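Long-range contact in polygalacturonase (Pectobacterium carotovorum subsp. carotovorum, PDB 1BHE), which hydrolyses the alpha-1,4 galacturonosyl links of polygalacturonic acid at internal positions, contributing to maceration and soft rot of plant tissue: residues L59-L65 with T108-Y114. Residues are numbered along the deposited sequence; the frame is centred on the assembly and turned at random.
Sequences LPSGVSL and TTNSGIY
Ser-111 and Ser-61 tie two successive turns of a parallel beta-helix together, each using its hydroxyl against the other segment's backbone. Ser-111 OG lies beside its own backbone N (chi1 -69°) and from there donates to Pro-60 O at 2.9 Å, while Gly-62 N gives it a weak, bent bond. Pro-60 O is thus gripped twice: it also accepts from Val-63 N within the type II turn Pro-60 to Val-63, and the two donors arrive from opposite faces of the carbonyl plane. The positive phi of Gly-62 (80°) fits the third position of that turn. In Ser-61 the OG is instead trans to N (chi1 -175°), which carries it to Thr-109 N, whose proton it accepts at 2.9 Å. Beside it, Thr-108 turns its methyl CG2 to Leu-59 O (3.4 Å), whereas its OG1 bonds Ser-159 on the next turn.

Further along, the chains pair as parallel strands. Leu-65 N donates to Gly-112 O at 3.0 Å, and Leu-65 O receives Tyr-114 N at 2.8 Å, nearly in line with the C=O. Leu-65 and Ile-113 share one face, their CB and CG1 4.5 Å apart; CD2 of Leu-59 meets the same CG1. On the face bearing Ser-64, the Tyr-114 ring brings its CE1 edge to within 3.6 Å of Ser-64 OG, and one water links that hydroxyl to Tyr-114 OH.

Strand 64-67 is flanked by strand 41-45, with Leu-44 against Leu-65, and strand 112-114 by strand 162-165, whose Phe-162 touches Leu-59 and Ser-111. Leu-33 of helix 26-33 packs on Leu-59, Pro-60 and Val-63, which places the contact near the helix-covered end of the family 28 beta-helix.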
loop_
_atom_site.group_PDB
_atom_site.type_symbol
_atom_site.label_atom_id
_atom_site.label_comp_id
_atom_site.label_asym_id
_atom_site.label_seq_id
_atom_site.Cartn_x
_atom_site.Cartn_y
_atom_site.Cartn_z
ATOM N N LEU A 59 5.643 -11.029 -13.872
ATOM C CA LEU A 59 6.637 -10.113 -14.419
ATOM C C LEU A 59 8.048 -10.631 -14.219
ATOM O O LEU A 59 8.521 -10.710 -13.084
ATOM C CB LEU A 59 6.446 -8.762 -13.717
ATOM C CG LEU A 59 7.195 -7.558 -14.285
ATOM C CD1 LEU A 59 6.949 -7.409 -15.776
ATOM C CD2 LEU A 59 6.792 -6.289 -13.536
ATOM N N PRO A 60 8.748 -10.982 -15.293
ATOM C CA PRO A 60 10.098 -11.514 -15.222
ATOM C C PRO A 60 11.117 -10.474 -14.781
ATOM O O PRO A 60 10.901 -9.264 -14.899
ATOM C CB PRO A 60 10.406 -12.029 -16.627
ATOM C CG PRO A 60 9.066 -12.110 -17.294
ATOM C CD PRO A 60 8.263 -10.967 -16.692
ATOM N N SER A 61 12.237 -10.938 -14.246
ATOM C CA SER A 61 13.297 -10.067 -13.759
ATOM C C SER A 61 13.879 -9.228 -14.895
ATOM O O SER A 61 14.177 -9.770 -15.960
ATOM C CB SER A 61 14.450 -10.891 -13.165
ATOM O OG SER A 61 15.414 -10.009 -12.599
ATOM N N GLY A 62 14.049 -7.934 -14.667
ATOM C CA GLY A 62 14.612 -7.029 -15.661
ATOM C C GLY A 62 13.636 -6.577 -16.733
ATOM O O GLY A 62 13.993 -5.810 -17.634
ATOM N N VAL A 63 12.416 -7.083 -16.712
ATOM C CA VAL A 63 11.363 -6.777 -17.670
ATOM C C VAL A 63 10.310 -5.886 -17.025
ATOM O O VAL A 63 10.044 -5.944 -15.822
ATOM C CB VAL A 63 10.732 -8.083 -18.192
ATOM C CG1 VAL A 63 9.563 -7.839 -19.131
ATOM C CG2 VAL A 63 11.787 -8.949 -18.872
ATOM N N SER A 64 9.695 -5.010 -17.828
ATOM C CA SER A 64 8.702 -4.079 -17.319
ATOM C C SER A 64 7.412 -4.115 -18.141
ATOM O O SER A 64 7.343 -4.701 -19.219
ATOM C CB SER A 64 9.265 -2.649 -17.351
ATOM O OG SER A 64 10.389 -2.493 -16.498
ATOM N N LEU A 65 6.396 -3.440 -17.615
ATOM C CA LEU A 65 5.116 -3.285 -18.278
ATOM C C LEU A 65 4.910 -1.781 -18.501
ATOM O O LEU A 65 5.146 -0.990 -17.585
ATOM C CB LEU A 65 3.937 -3.790 -17.465
ATOM C CG LEU A 65 3.169 -5.032 -17.870
ATOM C CD1 LEU A 65 1.883 -5.138 -17.046
ATOM C CD2 LEU A 65 2.844 -5.098 -19.353
ATOM N N THR A 108 12.817 -10.405 -8.686
ATOM C CA THR A 108 13.163 -9.586 -9.836
ATOM C C THR A 108 14.179 -8.514 -9.450
ATOM O O THR A 108 14.278 -8.097 -8.297
ATOM C CB THR A 108 11.939 -8.872 -10.450
ATOM O OG1 THR A 108 11.386 -7.959 -9.483
ATOM C CG2 THR A 108 10.862 -9.885 -10.820
ATOM N N THR A 109 14.931 -8.075 -10.451
ATOM C CA THR A 109 15.917 -7.011 -10.283
ATOM C C THR A 109 15.676 -6.013 -11.416
ATOM O O THR A 109 15.592 -6.417 -12.580
ATOM C CB THR A 109 17.364 -7.517 -10.316
ATOM O OG1 THR A 109 17.591 -8.447 -9.249
ATOM C CG2 THR A 109 18.354 -6.366 -10.201
ATOM N N ASN A 110 15.486 -4.736 -11.115
ATOM C CA ASN A 110 15.248 -3.723 -12.137
ATOM C C ASN A 110 13.980 -3.963 -12.945
ATOM O O ASN A 110 13.966 -3.722 -14.165
ATOM C CB ASN A 110 16.463 -3.602 -13.076
ATOM C CG ASN A 110 17.732 -3.216 -12.338
ATOM O OD1 ASN A 110 17.699 -2.445 -11.380
ATOM N ND2 ASN A 110 18.866 -3.750 -12.788
ATOM N N SER A 111 12.904 -4.435 -12.318
ATOM C CA SER A 111 11.640 -4.638 -13.019
ATOM C C SER A 111 10.732 -3.451 -12.695
ATOM O O SER A 111 10.954 -2.766 -11.681
ATOM C CB SER A 111 10.956 -5.950 -12.636
ATOM O OG SER A 111 11.686 -7.063 -13.138
ATOM N N GLY A 112 9.689 -3.239 -13.509
ATOM C CA GLY A 112 8.860 -2.066 -13.222
ATOM C C GLY A 112 7.542 -2.027 -13.970
ATOM O O GLY A 112 7.286 -2.822 -14.864
ATOM N N ILE A 113 6.666 -1.126 -13.547
ATOM C CA ILE A 113 5.333 -0.921 -14.125
ATOM C C ILE A 113 5.179 0.578 -14.385
ATOM O O ILE A 113 5.415 1.391 -13.486
ATOM C CB ILE A 113 4.241 -1.413 -13.169
ATOM C CG1 ILE A 113 4.247 -2.950 -13.062
ATOM C CG2 ILE A 113 2.853 -0.929 -13.587
ATOM C CD1 ILE A 113 3.456 -3.464 -11.874
ATOM N N TYR A 114 4.899 0.944 -15.628
ATOM C CA TYR A 114 4.867 2.334 -16.071
ATOM C C TYR A 114 3.546 2.694 -16.747
ATOM O O TYR A 114 2.987 1.847 -17.452
ATOM C CB TYR A 114 6.011 2.577 -17.090
ATOM C CG TYR A 114 7.395 2.330 -16.519
ATOM C CD1 TYR A 114 7.917 1.044 -16.424
ATOM C CD2 TYR A 114 8.155 3.373 -16.018
ATOM C CE1 TYR A 114 9.144 0.810 -15.826
ATOM C CE2 TYR A 114 9.396 3.156 -15.439
ATOM C CZ TYR A 114 9.877 1.868 -15.339
ATOM O OH TYR A 114 11.111 1.649 -14.768
HETATM O O HOH W 1 15.268 -2.985 -16.367
HETATM O O HOH W 2 12.040 -0.898 -14.506
#